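Local coordinates for protein 6-phosphogluconolactonase (Leishmania braziliensis, PDB 3CSS) that probably hydrolyses 6-phosphogluconolactone to 6-phosphogluconate, the second step of the oxidative pentose phosphate pathway, at residues A27-R32 with H67-I72; E76-E81 with D124-V129; V159-G164 with H168-F173. One frame throughout, in Å; residues are numbered along the deposited sequence.

Contact 1: A27-R32 with H67-I72; sequences AAIDAR and HAVQFI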
ATOM      1  N   ALA A  27      17.867   1.500   2.402  1.00 25.51           N
ATOM      2  CA  ALA A  27      18.332   2.813   2.860  1.00 26.06           C
ATOM      3  C   ALA A  27      17.670   3.176   4.192  1.00 26.56           C
ATOM      4  O   ALA A  27      18.340   3.617   5.127  1.00 26.52           O
ATOM      5  CB  ALA A  27      18.022   3.879   1.807  1.00 25.57           C
ATOM      6  N   ALA A  28      16.358   2.959   4.279  1.00 26.77           N
ATOM      7  CA  ALA A  28      15.600   3.239   5.504  1.00 27.38           C
ATOM      8  C   ALA A  28      16.051   2.349   6.671  1.00 27.60           C
ATOM      9  O   ALA A  28      16.141   2.814   7.815  1.00 27.42           O
ATOM     10  CB  ALA A  28      14.100   3.089   5.251  1.00 27.24           C
ATOM     11  N   ILE A  29      16.351   1.084   6.374  1.00 27.80           N
ATOM     12  CA  ILE A  29      16.842   0.143   7.385  1.00 27.91           C
ATOM     13  C   ILE A  29      18.235   0.536   7.882  1.00 28.53           C
ATOM     14  O   ILE A  29      18.481   0.526   9.081  1.00 28.38           O
ATOM     15  CB  ILE A  29      16.896  -1.314   6.862  1.00 27.64           C
ATOM     16  CG1 ILE A  29      15.479  -1.846   6.613  1.00 27.39           C
ATOM     17  CG2 ILE A  29      17.643  -2.222   7.862  1.00 27.38           C
ATOM     18  CD1 ILE A  29      15.432  -3.141   5.828  1.00 25.79           C
ATOM     19  N   ASP A  30      19.138   0.873   6.961  1.00 29.29           N
ATOM     20  CA  ASP A  30      20.496   1.275   7.329  1.00 30.18           C
ATOM     21  C   ASP A  30      20.538   2.651   7.999  1.00 30.64           C
ATOM     22  O   ASP A  30      21.434   2.915   8.803  1.00 30.79           O
ATOM     23  CB  ASP A  30      21.429   1.261   6.114  1.00 30.21           C
ATOM     24  CG  ASP A  30      22.902   1.241   6.511  1.00 31.11           C
ATOM     25  OD1 ASP A  30      23.392   0.167   6.934  1.00 31.79           O
ATOM     26  OD2 ASP A  30      23.567   2.295   6.407  1.00 30.59           O
ATOM     27  N   ALA A  31      19.573   3.514   7.684  1.00 31.15           N
ATOM     28  CA  ALA A  31      19.535   4.871   8.235  1.00 31.63           C
ATOM     29  C   ALA A  31      18.954   4.965   9.649  1.00 32.05           C
ATOM     30  O   ALA A  31      18.965   6.046  10.242  1.00 32.43           O
ATOM     31  CB  ALA A  31      18.771   5.803   7.302  1.00 31.44           C
ATOM     32  N   ARG A  32      18.447   3.860  10.197  1.00 32.25           N
ATOM     33  CA  ARG A  32      17.917   3.872  11.567  1.00 32.38           C
ATOM     34  C   ARG A  32      18.995   4.311  12.551  1.00 32.80           C
ATOM     35  O   ARG A  32      20.112   3.793  12.512  1.00 32.74           O
ATOM     36  CB  ARG A  32      17.436   2.483  11.988  1.00 32.25           C
ATOM     37  CG  ARG A  32      16.155   1.988  11.318  1.00 31.36           C
ATOM     38  CD  ARG A  32      15.830   0.580  11.811  1.00 29.88           C
ATOM     39  NE  ARG A  32      16.873  -0.373  11.432  1.00 28.59           N
ATOM     40  CZ  ARG A  32      17.020  -1.603  11.922  1.00 27.66           C
ATOM     41  NH1 ARG A  32      16.192  -2.086  12.845  1.00 27.13           N
ATOM     42  NH2 ARG A  32      18.015  -2.358  11.477  1.00 27.32           N
ATOM     43  N   HIS A  67      14.564  -9.079  12.590  1.00 24.66           N
ATOM     44  CA  HIS A  67      13.454  -8.191  12.954  1.00 24.49           C
ATOM     45  C   HIS A  67      13.701  -6.725  12.555  1.00 23.74           C
ATOM     46  O   HIS A  67      13.192  -5.810  13.207  1.00 24.40           O
ATOM     47  CB  HIS A  67      13.110  -8.309  14.461  1.00 24.82           C
ATOM     48  CG  HIS A  67      13.131  -9.716  14.988  1.00 24.83           C
ATOM     49  ND1 HIS A  67      12.277 -10.696  14.530  1.00 25.16           N
ATOM     50  CD2 HIS A  67      13.913 -10.310  15.923  1.00 26.47           C
ATOM     51  CE1 HIS A  67      12.525 -11.830  15.162  1.00 26.54           C
ATOM     52  NE2 HIS A  67      13.516 -11.623  16.015  1.00 25.68           N
ATOM     53  N   ALA A  68      14.433  -6.500  11.460  1.00 22.81           N
ATOM     54  CA  ALA A  68      14.674  -5.130  10.969  1.00 22.48           C
ATOM     55  C   ALA A  68      13.394  -4.435  10.464  1.00 21.75           C
ATOM     56  O   ALA A  68      13.316  -3.206  10.461  1.00 20.87           O
ATOM     57  CB  ALA A  68      15.720  -5.139   9.866  1.00 22.50           C
ATOM     58  N   VAL A  69      12.416  -5.227  10.022  1.00 21.01           N
ATOM     59  CA  VAL A  69      11.185  -4.716   9.415  1.00 20.60           C
ATOM     60  C   VAL A  69       9.954  -5.280  10.118  1.00 20.65           C
ATOM     61  O   VAL A  69       9.885  -6.478  10.414  1.00 21.90           O
ATOM     62  CB  VAL A  69      11.082  -5.056   7.898  1.00 20.92           C
ATOM     63  CG1 VAL A  69       9.698  -4.612   7.337  1.00 19.73           C
ATOM     64  CG2 VAL A  69      12.223  -4.414   7.094  1.00 20.08           C
ATOM     65  N   GLN A  70       9.001  -4.400  10.398  1.00 20.37           N
ATOM     66  CA  GLN A  70       7.660  -4.790  10.815  1.00 20.25           C
ATOM     67  C   GLN A  70       6.747  -4.621   9.601  1.00 19.65           C
ATOM     68  O   GLN A  70       6.580  -3.497   9.108  1.00 20.15           O
ATOM     69  CB  GLN A  70       7.174  -3.917  11.965  1.00 20.61           C
ATOM     70  CG  GLN A  70       5.732  -4.213  12.396  1.00 20.99           C
ATOM     71  CD  GLN A  70       5.308  -3.372  13.578  1.00 22.78           C
ATOM     72  OE1 GLN A  70       5.405  -2.152  13.539  1.00 22.03           O
ATOM     73  NE2 GLN A  70       4.846  -4.027  14.640  1.00 21.63           N
ATOM     74  N   PHE A  71       6.168  -5.737   9.151  1.00 19.68           N
ATOM     75  CA  PHE A  71       5.358  -5.802   7.932  1.00 19.12           C
ATOM     76  C   PHE A  71       3.866  -5.690   8.257  1.00 19.19           C
ATOM     77  O   PHE A  71       3.348  -6.366   9.169  1.00 19.54           O
ATOM     78  CB  PHE A  71       5.559  -7.129   7.194  1.00 18.97           C
ATOM     79  CG  PHE A  71       6.929  -7.332   6.632  1.00 19.03           C
ATOM     80  CD1 PHE A  71       7.209  -6.957   5.332  1.00 20.30           C
ATOM     81  CD2 PHE A  71       7.927  -7.924   7.391  1.00 19.87           C
ATOM     82  CE1 PHE A  71       8.461  -7.150   4.780  1.00 20.74           C
ATOM     83  CE2 PHE A  71       9.200  -8.122   6.854  1.00 20.57           C
ATOM     84  CZ  PHE A  71       9.465  -7.733   5.540  1.00 20.30           C
ATOM     85  N   ILE A  72       3.182  -4.872   7.475  1.00 18.39           N
ATOM     86  CA  ILE A  72       1.731  -4.798   7.465  1.00 18.09           C
ATOM     87  C   ILE A  72       1.258  -4.822   6.019  1.00 18.24           C
ATOM     88  O   ILE A  72       2.009  -4.488   5.106  1.00 19.13           O
ATOM     89  CB  ILE A  72       1.182  -3.541   8.199  1.00 18.48           C
ATOM     90  CG1 ILE A  72       1.368  -2.251   7.376  1.00 17.65           C
ATOM     91  CG2 ILE A  72       1.857  -3.389   9.616  1.00 17.64           C
ATOM     92  CD1 ILE A  72       0.702  -1.010   8.035  1.00 19.12           C
TER

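Contact 2: E76-E81 with D124-V129; sequences ERLLSE and DGAWAV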
ATOM      1  N   GLU A  76      -6.023  -5.162   1.474  1.00 23.99           N
ATOM      2  CA  GLU A  76      -6.237  -6.600   1.331  1.00 24.09           C
ATOM      3  C   GLU A  76      -7.603  -6.918   0.764  1.00 24.37           C
ATOM      4  O   GLU A  76      -8.597  -6.251   1.056  1.00 24.44           O
ATOM      5  CB  GLU A  76      -5.986  -7.317   2.665  1.00 23.68           C
ATOM      6  CG  GLU A  76      -6.210  -8.832   2.665  1.00 22.31           C
ATOM      7  CD  GLU A  76      -5.289  -9.593   1.708  1.00 24.24           C
ATOM      8  OE1 GLU A  76      -5.308  -9.297   0.493  1.00 24.46           O
ATOM      9  OE2 GLU A  76      -4.583 -10.529   2.170  1.00 24.70           O
ATOM     10  N   ARG A  77      -7.619  -7.951  -0.060  1.00 24.20           N
ATOM     11  CA  ARG A  77      -8.845  -8.559  -0.543  1.00 24.59           C
ATOM     12  C   ARG A  77      -9.409  -9.465   0.543  1.00 24.85           C
ATOM     13  O   ARG A  77      -8.685 -10.330   1.065  1.00 24.92           O
ATOM     14  CB  ARG A  77      -8.537  -9.391  -1.792  1.00 25.12           C
ATOM     15  CG  ARG A  77      -8.069  -8.599  -2.988  1.00 25.21           C
ATOM     16  CD  ARG A  77      -6.559  -8.339  -2.988  1.00 26.16           C
ATOM     17  NE  ARG A  77      -6.104  -7.647  -4.196  1.00 25.59           N
ATOM     18  CZ  ARG A  77      -5.699  -8.225  -5.322  1.00 26.02           C
ATOM     19  NH1 ARG A  77      -5.700  -9.539  -5.459  1.00 26.86           N
ATOM     20  NH2 ARG A  77      -5.300  -7.462  -6.352  1.00 27.14           N
ATOM     21  N   LEU A  78     -10.697  -9.327   0.861  1.00 24.39           N
ATOM     22  CA  LEU A  78     -11.294 -10.100   1.961  1.00 24.84           C
ATOM     23  C   LEU A  78     -11.654 -11.509   1.510  1.00 25.57           C
ATOM     24  O   LEU A  78     -12.830 -11.898   1.405  1.00 25.85           O
ATOM     25  CB  LEU A  78     -12.477  -9.363   2.574  1.00 25.01           C
ATOM     26  CG  LEU A  78     -12.073  -8.008   3.170  1.00 25.45           C
ATOM     27  CD1 LEU A  78     -13.271  -7.292   3.771  1.00 26.01           C
ATOM     28  CD2 LEU A  78     -10.942  -8.166   4.197  1.00 27.72           C
ATOM     29  N   LEU A  79     -10.588 -12.251   1.224  1.00 26.87           N
ATOM     30  CA  LEU A  79     -10.623 -13.666   0.899  1.00 27.59           C
ATOM     31  C   LEU A  79      -9.794 -14.393   1.973  1.00 28.30           C
ATOM     32  O   LEU A  79      -9.099 -13.760   2.763  1.00 28.16           O
ATOM     33  CB  LEU A  79     -10.026 -13.875  -0.500  1.00 27.48           C
ATOM     34  CG  LEU A  79     -10.716 -13.122  -1.649  1.00 27.79           C
ATOM     35  CD1 LEU A  79      -9.783 -12.935  -2.835  1.00 28.30           C
ATOM     36  CD2 LEU A  79     -12.009 -13.814  -2.080  1.00 28.18           C
ATOM     37  N   SER A  80      -9.871 -15.718   2.014  1.00 29.33           N
ATOM     38  CA  SER A  80      -9.051 -16.486   2.955  1.00 29.98           C
ATOM     39  C   SER A  80      -7.552 -16.222   2.707  1.00 30.15           C
ATOM     40  O   SER A  80      -7.151 -15.880   1.593  1.00 30.28           O
ATOM     41  CB  SER A  80      -9.388 -17.993   2.892  1.00 30.69           C
ATOM     42  OG  SER A  80      -8.814 -18.625   1.755  1.00 31.53           O
ATOM     43  N   GLU A  81      -6.743 -16.344   3.758  1.00 30.93           N
ATOM     44  CA  GLU A  81      -5.277 -16.232   3.649  1.00 31.48           C
ATOM     45  C   GLU A  81      -4.658 -17.235   2.660  1.00 31.48           C
ATOM     46  O   GLU A  81      -3.613 -16.952   2.067  1.00 31.92           O
ATOM     47  CB  GLU A  81      -4.611 -16.412   5.024  1.00 31.49           C
ATOM     48  CG  GLU A  81      -4.865 -15.268   5.996  1.00 32.93           C
ATOM     49  CD  GLU A  81      -3.998 -15.329   7.248  1.00 34.32           C
ATOM     50  OE1 GLU A  81      -3.643 -14.244   7.772  1.00 34.46           O
ATOM     51  OE2 GLU A  81      -3.677 -16.447   7.709  1.00 34.58           O
ATOM     52  N   ASP A 124     -20.978  -4.442   5.835  1.00 28.53           N
ATOM     53  CA  ASP A 124     -20.909  -4.570   7.307  1.00 28.93           C
ATOM     54  C   ASP A 124     -19.778  -5.485   7.789  1.00 28.46           C
ATOM     55  O   ASP A 124     -19.085  -5.188   8.787  1.00 28.64           O
ATOM     56  CB  ASP A 124     -22.226  -5.106   7.876  1.00 29.20           C
ATOM     57  CG  ASP A 124     -23.356  -4.094   7.828  1.00 31.01           C
ATOM     58  OD1 ASP A 124     -23.141  -2.938   7.407  1.00 33.99           O
ATOM     59  OD2 ASP A 124     -24.478  -4.475   8.228  1.00 33.72           O
ATOM     60  N   GLY A 125     -19.597  -6.583   7.050  1.00 28.26           N
ATOM     61  CA  GLY A 125     -18.488  -7.506   7.260  1.00 27.99           C
ATOM     62  C   GLY A 125     -17.129  -6.885   6.986  1.00 27.39           C
ATOM     63  O   GLY A 125     -16.177  -7.139   7.722  1.00 27.60           O
ATOM     64  N   ALA A 126     -17.028  -6.091   5.919  1.00 27.14           N
ATOM     65  CA  ALA A 126     -15.803  -5.357   5.616  1.00 26.79           C
ATOM     66  C   ALA A 126     -15.429  -4.396   6.758  1.00 26.16           C
ATOM     67  O   ALA A 126     -14.280  -4.353   7.180  1.00 26.38           O
ATOM     68  CB  ALA A 126     -15.939  -4.599   4.261  1.00 26.26           C
ATOM     69  N   TRP A 127     -16.390  -3.626   7.253  1.00 26.48           N
ATOM     70  CA  TRP A 127     -16.148  -2.747   8.401  1.00 25.98           C
ATOM     71  C   TRP A 127     -15.707  -3.508   9.643  1.00 26.06           C
ATOM     72  O   TRP A 127     -14.842  -3.036  10.371  1.00 25.86           O
ATOM     73  CB  TRP A 127     -17.379  -1.905   8.734  1.00 25.85           C
ATOM     74  CG  TRP A 127     -17.457  -0.583   7.998  1.00 25.11           C
ATOM     75  CD1 TRP A 127     -18.478  -0.146   7.214  1.00 25.58           C
ATOM     76  CD2 TRP A 127     -16.476   0.467   7.998  1.00 25.25           C
ATOM     77  NE1 TRP A 127     -18.198   1.109   6.721  1.00 26.29           N
ATOM     78  CE2 TRP A 127     -16.972   1.506   7.181  1.00 26.22           C
ATOM     79  CE3 TRP A 127     -15.221   0.631   8.604  1.00 24.78           C
ATOM     80  CZ2 TRP A 127     -16.271   2.686   6.967  1.00 24.85           C
ATOM     81  CZ3 TRP A 127     -14.526   1.803   8.385  1.00 24.69           C
ATOM     82  CH2 TRP A 127     -15.047   2.813   7.569  1.00 24.81           C
ATOM     83  N   ALA A 128     -16.303  -4.669   9.889  1.00 26.46           N
ATOM     84  CA  ALA A 128     -15.922  -5.479  11.039  1.00 26.24           C
ATOM     85  C   ALA A 128     -14.433  -5.849  10.962  1.00 26.51           C
ATOM     86  O   ALA A 128     -13.710  -5.729  11.953  1.00 26.76           O
ATOM     87  CB  ALA A 128     -16.794  -6.721  11.121  1.00 26.49           C
ATOM     88  N   VAL A 129     -13.983  -6.273   9.777  1.00 26.01           N
ATOM     89  CA  VAL A 129     -12.560  -6.590   9.547  1.00 26.10           C
ATOM     90  C   VAL A 129     -11.673  -5.333   9.666  1.00 26.32           C
ATOM     91  O   VAL A 129     -10.636  -5.375  10.325  1.00 26.31           O
ATOM     92  CB  VAL A 129     -12.337  -7.277   8.173  1.00 26.28           C
ATOM     93  CG1 VAL A 129     -10.849  -7.489   7.903  1.00 25.08           C
ATOM     94  CG2 VAL A 129     -13.092  -8.598   8.109  1.00 25.33           C
TER

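Contact 3: V159-G164 with H168-F173; sequences VLLGFG and HTASIF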
ATOM      1  N   VAL A 159       5.481   3.129   2.819  1.00 15.21           N
ATOM      2  CA  VAL A 159       4.269   2.586   2.209  1.00 14.85           C
ATOM      3  C   VAL A 159       4.552   2.290   0.744  1.00 14.77           C
ATOM      4  O   VAL A 159       4.833   3.200  -0.044  1.00 14.67           O
ATOM      5  CB  VAL A 159       3.030   3.530   2.340  1.00 14.55           C
ATOM      6  CG1 VAL A 159       1.798   2.887   1.659  1.00 15.32           C
ATOM      7  CG2 VAL A 159       2.742   3.896   3.815  1.00 16.94           C
ATOM      8  N   LEU A 160       4.464   1.018   0.373  1.00 14.62           N
ATOM      9  CA  LEU A 160       4.552   0.632  -1.005  1.00 14.69           C
ATOM     10  C   LEU A 160       3.146   0.717  -1.598  1.00 15.00           C
ATOM     11  O   LEU A 160       2.179   0.304  -0.941  1.00 16.37           O
ATOM     12  CB  LEU A 160       5.056  -0.797  -1.128  1.00 14.13           C
ATOM     13  CG  LEU A 160       6.463  -1.068  -0.616  1.00 15.26           C
ATOM     14  CD1 LEU A 160       6.733  -2.577  -0.725  1.00 14.85           C
ATOM     15  CD2 LEU A 160       7.458  -0.274  -1.445  1.00 19.51           C
ATOM     16  N   LEU A 161       3.045   1.209  -2.836  1.00 14.85           N
ATOM     17  CA  LEU A 161       1.767   1.378  -3.509  1.00 14.28           C
ATOM     18  C   LEU A 161       1.882   1.009  -4.977  1.00 14.69           C
ATOM     19  O   LEU A 161       2.971   0.960  -5.535  1.00 14.11           O
ATOM     20  CB  LEU A 161       1.280   2.839  -3.403  1.00 14.55           C
ATOM     21  CG  LEU A 161       0.918   3.404  -2.035  1.00 14.90           C
ATOM     22  CD1 LEU A 161       0.612   4.884  -2.243  1.00 14.00           C
ATOM     23  CD2 LEU A 161      -0.268   2.662  -1.422  1.00 13.95           C
ATOM     24  N   GLY A 162       0.739   0.715  -5.581  1.00 14.60           N
ATOM     25  CA  GLY A 162       0.608   0.666  -7.010  1.00 16.12           C
ATOM     26  C   GLY A 162      -0.463   1.600  -7.506  1.00 16.62           C
ATOM     27  O   GLY A 162      -1.167   2.225  -6.713  1.00 17.67           O
ATOM     28  N   PHE A 163      -0.614   1.659  -8.820  1.00 16.34           N
ATOM     29  CA  PHE A 163      -1.718   2.383  -9.445  1.00 16.21           C
ATOM     30  C   PHE A 163      -2.523   1.405 -10.274  1.00 16.70           C
ATOM     31  O   PHE A 163      -1.949   0.602 -11.015  1.00 17.23           O
ATOM     32  CB  PHE A 163      -1.220   3.466 -10.407  1.00 16.33           C
ATOM     33  CG  PHE A 163      -0.648   4.711  -9.760  1.00 15.38           C
ATOM     34  CD1 PHE A 163      -1.102   5.199  -8.535  1.00 16.35           C
ATOM     35  CD2 PHE A 163       0.306   5.429 -10.434  1.00 16.51           C
ATOM     36  CE1 PHE A 163      -0.561   6.386  -8.025  1.00 17.47           C
ATOM     37  CE2 PHE A 163       0.831   6.592  -9.944  1.00 16.08           C
ATOM     38  CZ  PHE A 163       0.390   7.079  -8.748  1.00 14.66           C
ATOM     39  N   GLY A 164      -3.837   1.507 -10.182  1.00 16.50           N
ATOM     40  CA  GLY A 164      -4.711   0.882 -11.159  1.00 16.31           C
ATOM     41  C   GLY A 164      -4.957   1.780 -12.343  1.00 15.93           C
ATOM     42  O   GLY A 164      -4.826   3.011 -12.261  1.00 15.51           O
ATOM     43  N   HIS A 168      -6.945   4.303  -8.973  1.00 14.51           N
ATOM     44  CA  HIS A 168      -6.906   3.937  -7.567  1.00 15.38           C
ATOM     45  C   HIS A 168      -5.477   3.593  -7.125  1.00 15.24           C
ATOM     46  O   HIS A 168      -4.608   3.291  -7.945  1.00 16.37           O
ATOM     47  CB  HIS A 168      -7.891   2.781  -7.254  1.00 16.21           C
ATOM     48  CG  HIS A 168      -7.302   1.413  -7.342  1.00 16.88           C
ATOM     49  ND1 HIS A 168      -7.212   0.714  -8.525  1.00 16.82           N
ATOM     50  CD2 HIS A 168      -6.831   0.581  -6.379  1.00 19.54           C
ATOM     51  CE1 HIS A 168      -6.665  -0.470  -8.300  1.00 20.95           C
ATOM     52  NE2 HIS A 168      -6.432  -0.582  -7.003  1.00 20.87           N
ATOM     53  N   THR A 169      -5.268   3.629  -5.813  1.00 15.65           N
ATOM     54  CA  THR A 169      -4.070   3.089  -5.195  1.00 15.39           C
ATOM     55  C   THR A 169      -4.539   2.410  -3.890  1.00 15.40           C
ATOM     56  O   THR A 169      -5.675   2.647  -3.417  1.00 15.09           O
ATOM     57  CB  THR A 169      -3.011   4.192  -4.938  1.00 15.75           C
ATOM     58  OG1 THR A 169      -1.768   3.605  -4.525  1.00 16.63           O
ATOM     59  CG2 THR A 169      -3.494   5.235  -3.898  1.00 15.34           C
ATOM     60  N   ALA A 170      -3.706   1.542  -3.340  1.00 15.34           N
ATOM     61  CA  ALA A 170      -4.123   0.691  -2.219  1.00 15.10           C
ATOM     62  C   ALA A 170      -5.487   0.071  -2.575  1.00 15.57           C
ATOM     63  O   ALA A 170      -5.622  -0.440  -3.676  1.00 15.44           O
ATOM     64  CB  ALA A 170      -4.166   1.506  -0.918  1.00 15.59           C
ATOM     65  N   SER A 171      -6.475   0.083  -1.681  1.00 16.38           N
ATOM     66  CA  SER A 171      -7.881  -0.198  -2.109  1.00 16.08           C
ATOM     67  C   SER A 171      -8.751   1.049  -1.905  1.00 16.64           C
ATOM     68  O   SER A 171      -9.915   0.976  -1.481  1.00 16.91           O
ATOM     69  CB  SER A 171      -8.463  -1.444  -1.438  1.00 16.83           C
ATOM     70  OG  SER A 171      -7.940  -2.618  -2.049  1.00 16.61           O
ATOM     71  N   ILE A 172      -8.157   2.201  -2.245  1.00 16.75           N
ATOM     72  CA  ILE A 172      -8.850   3.478  -2.199  1.00 16.73           C
ATOM     73  C   ILE A 172      -9.392   3.701  -3.621  1.00 16.66           C
ATOM     74  O   ILE A 172      -8.691   4.262  -4.493  1.00 16.88           O
ATOM     75  CB  ILE A 172      -7.901   4.626  -1.744  1.00 16.07           C
ATOM     76  CG1 ILE A 172      -7.364   4.324  -0.330  1.00 17.20           C
ATOM     77  CG2 ILE A 172      -8.665   5.961  -1.768  1.00 16.31           C
ATOM     78  CD1 ILE A 172      -6.144   5.156   0.112  1.00 19.33           C
ATOM     79  N   PHE A 173     -10.591   3.166  -3.864  1.00 17.01           N
ATOM     80  CA  PHE A 173     -11.216   3.174  -5.193  1.00 17.26           C
ATOM     81  C   PHE A 173     -12.071   4.417  -5.408  1.00 17.61           C
ATOM     82  O   PHE A 173     -12.632   4.954  -4.454  1.00 17.89           O
ATOM     83  CB  PHE A 173     -12.082   1.922  -5.409  1.00 16.89           C
ATOM     84  CG  PHE A 173     -11.283   0.661  -5.621  1.00 14.68           C
ATOM     85  CD1 PHE A 173     -10.730   0.360  -6.865  1.00 13.65           C
ATOM     86  CD2 PHE A 173     -11.059  -0.215  -4.578  1.00 15.71           C
ATOM     87  CE1 PHE A 173      -9.995  -0.789  -7.059  1.00 16.37           C
ATOM     88  CE2 PHE A 173     -10.318  -1.360  -4.764  1.00 15.57           C
ATOM     89  CZ  PHE A 173      -9.777  -1.645  -6.000  1.00 15.33           C
TER
HETATM   90  O   HOH W   1      -1.391  -0.126  -3.776  1.00 21.07           O

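Contact 1: A27-R32 with H67-I72
Ile29, near the C-terminal end of helix 14-30, reaches Ala68 and Val69 where the chain enters strand 69-77, and both of its branches are used. The long branch crosses Val69 at about a right angle, bringing Ile29 CD1 to 3.7 Å from Val69 CG2. The short branch, CG2, meets Ala68 CB at 4.0 Å. A beta-branched residue suits this place because it fills two directions at once, while the small Ala68 lets the helix come close. The other methyl of Val69, CG1, lies over the centre of the Phe71 ring, so the valine is packed on both branches, by Ile29 on one and by Phe71 on the other; Leu64 packs on it too.

Toward the solvent the contact is thinner and partly polar. Arg32 bends back at chi3 (-63°), which brings NE back to the last turn of the helix, where it donates to Ile29 O at 3.0 Å. The bond is nearly straight (166°) and lies in the guanidinium plane, on a carbonyl lone pair. With NH1 also bound to Val37 O, the flat group is fixed in rotation. Ala68 O lies over one of its faces, and NH2 only brushes Ala68 CB at 3.9 Å. His67, on the exposed side, has the positive phi of the C-prime residue in the Schellman motif that closes the preceding helix, and its ring ND1 is hydrogen-bonded to Asp103. Such packing of a helix end against the start of a parallel strand is characteristic of the Rossmann-like, layered alpha/beta fold of this family.

Contact 2: E76-E81 with D124-V129
An inverse gamma turn centred on Leu78 ends strand 69-77 and directs this leucine onto Ala126 and Val129 of helix 123-140. The turn is closed by Leu79 N, which lies 2.7 Å from Arg77 O. CG of Leu78 stands anti to the carbonyl carbon (chi1 -61°), which points the forked end at the helix, and the fork divides between two helix residues. Leu78 CD1 rests on the helix surface at Ala126, 3.7 Å from CA and 3.8 Å from CB. Leu78 CD2 meets Val129 CG1 at 3.8 Å, the two side chains running past each other in opposite directions.

Ala126 and Val129 are three residues apart, so they line the same flank of the helix; the alanine lets the leucine methyl reach the backbone, and the valine packs beside it. In the alpha/beta layering of this protein the helix lies over the face of the sheet, on the side where antiparallel strands 201-204 and 186-189 extend the parallel part. Val202 touches both Leu78 and Val129, Val188 touches Ala126, and Ala112 of helix 110-113 also packs on Leu78 and Val129.

Just before the turn, Glu76 folds its carboxylate back on the chain. Arg77 N donates to Glu76 OE1 at 2.7 Å from the anti side, in a bent bond (135°). Asn87 N also binds OE1, while OE2 accepts from Phe88 N and forms a salt bridge with Arg109.

Contact 3: V159-G164 with H168-F173
The glycine-rich loop after strand 158-162, carrying the family's Gly-x-Asp-Gly-His-Thr-Ala-Ser signature, folds back so that Thr169 and His168 bind Gly162 and Gly164. In relatives this loop lines the active site. Thr169 OG1 donates to Gly162 O at 2.7 Å, in the carbonyl plane and close to its axis (158°). With OG1 set anti to the backbone N (chi1 -171°), the hydroxyl faces the strand while the methyl takes the more hindered position. The same oxygen lies against Leu161, 3.3 Å from its CB, so an apolar side chain shelters the bond. Two residues on from Gly162, Gly164 N donates to the O of His168, the residue before Thr169, at 3.0 Å in a straight bond (166°), tilted from the carbonyl plane. At the other end a water oxygen accepts from Gly162 N and Ala170 N, 2.9 Å from each, so one water bridges the two backbone N-H groups.

Gly164 suits its place sterically: a CB here would collide with His168 ND1. The histidine ring has Phe173 CE1 over the centre of one face, 3.3 Å above the plane, and Ala170 O at its edge. Its ND1 is bonded to Asp166, which fixes the turn of the ring. Thr169 CB meets the edge of the Phe163 ring, 4.2 Å from CD1.

Strand 158-162 runs between 214-219 and 39-43, in the parallel part of the sheet. Phe163 turns from the loop into the interior, packing on strand 214-219 and on Val227, Val228 and Val231 of helix 225-232, while Ala170, Ile172 and Phe173 of the returning chain lie on strand 201-204.

Overall arrangement
Contacts 1 and 2 sit toward opposite ends of strand 69-77, with centres about 27 Å apart: contact 1 where the strand begins, contact 2 where it ends. Contact 3 lies at the C-terminal end of strand 158-162 and the loop after it, in the same sheet, separated from 69-77 by strand 39-43. Its centre lies about 17 Å from that of contact 2, with nearest atoms about 5 Å apart, and about 22 Å from the centre of contact 1. Contacts 2 and 3 thus share the side where the parallel strands end, the usual place for an alpha/beta active site. Contact 3, bearing the signature loop, is probably part of it; Ser171 there bonds Asp75, next to contact 2. Contact 1 is structural packing where strand 69-77 begins, away from that site.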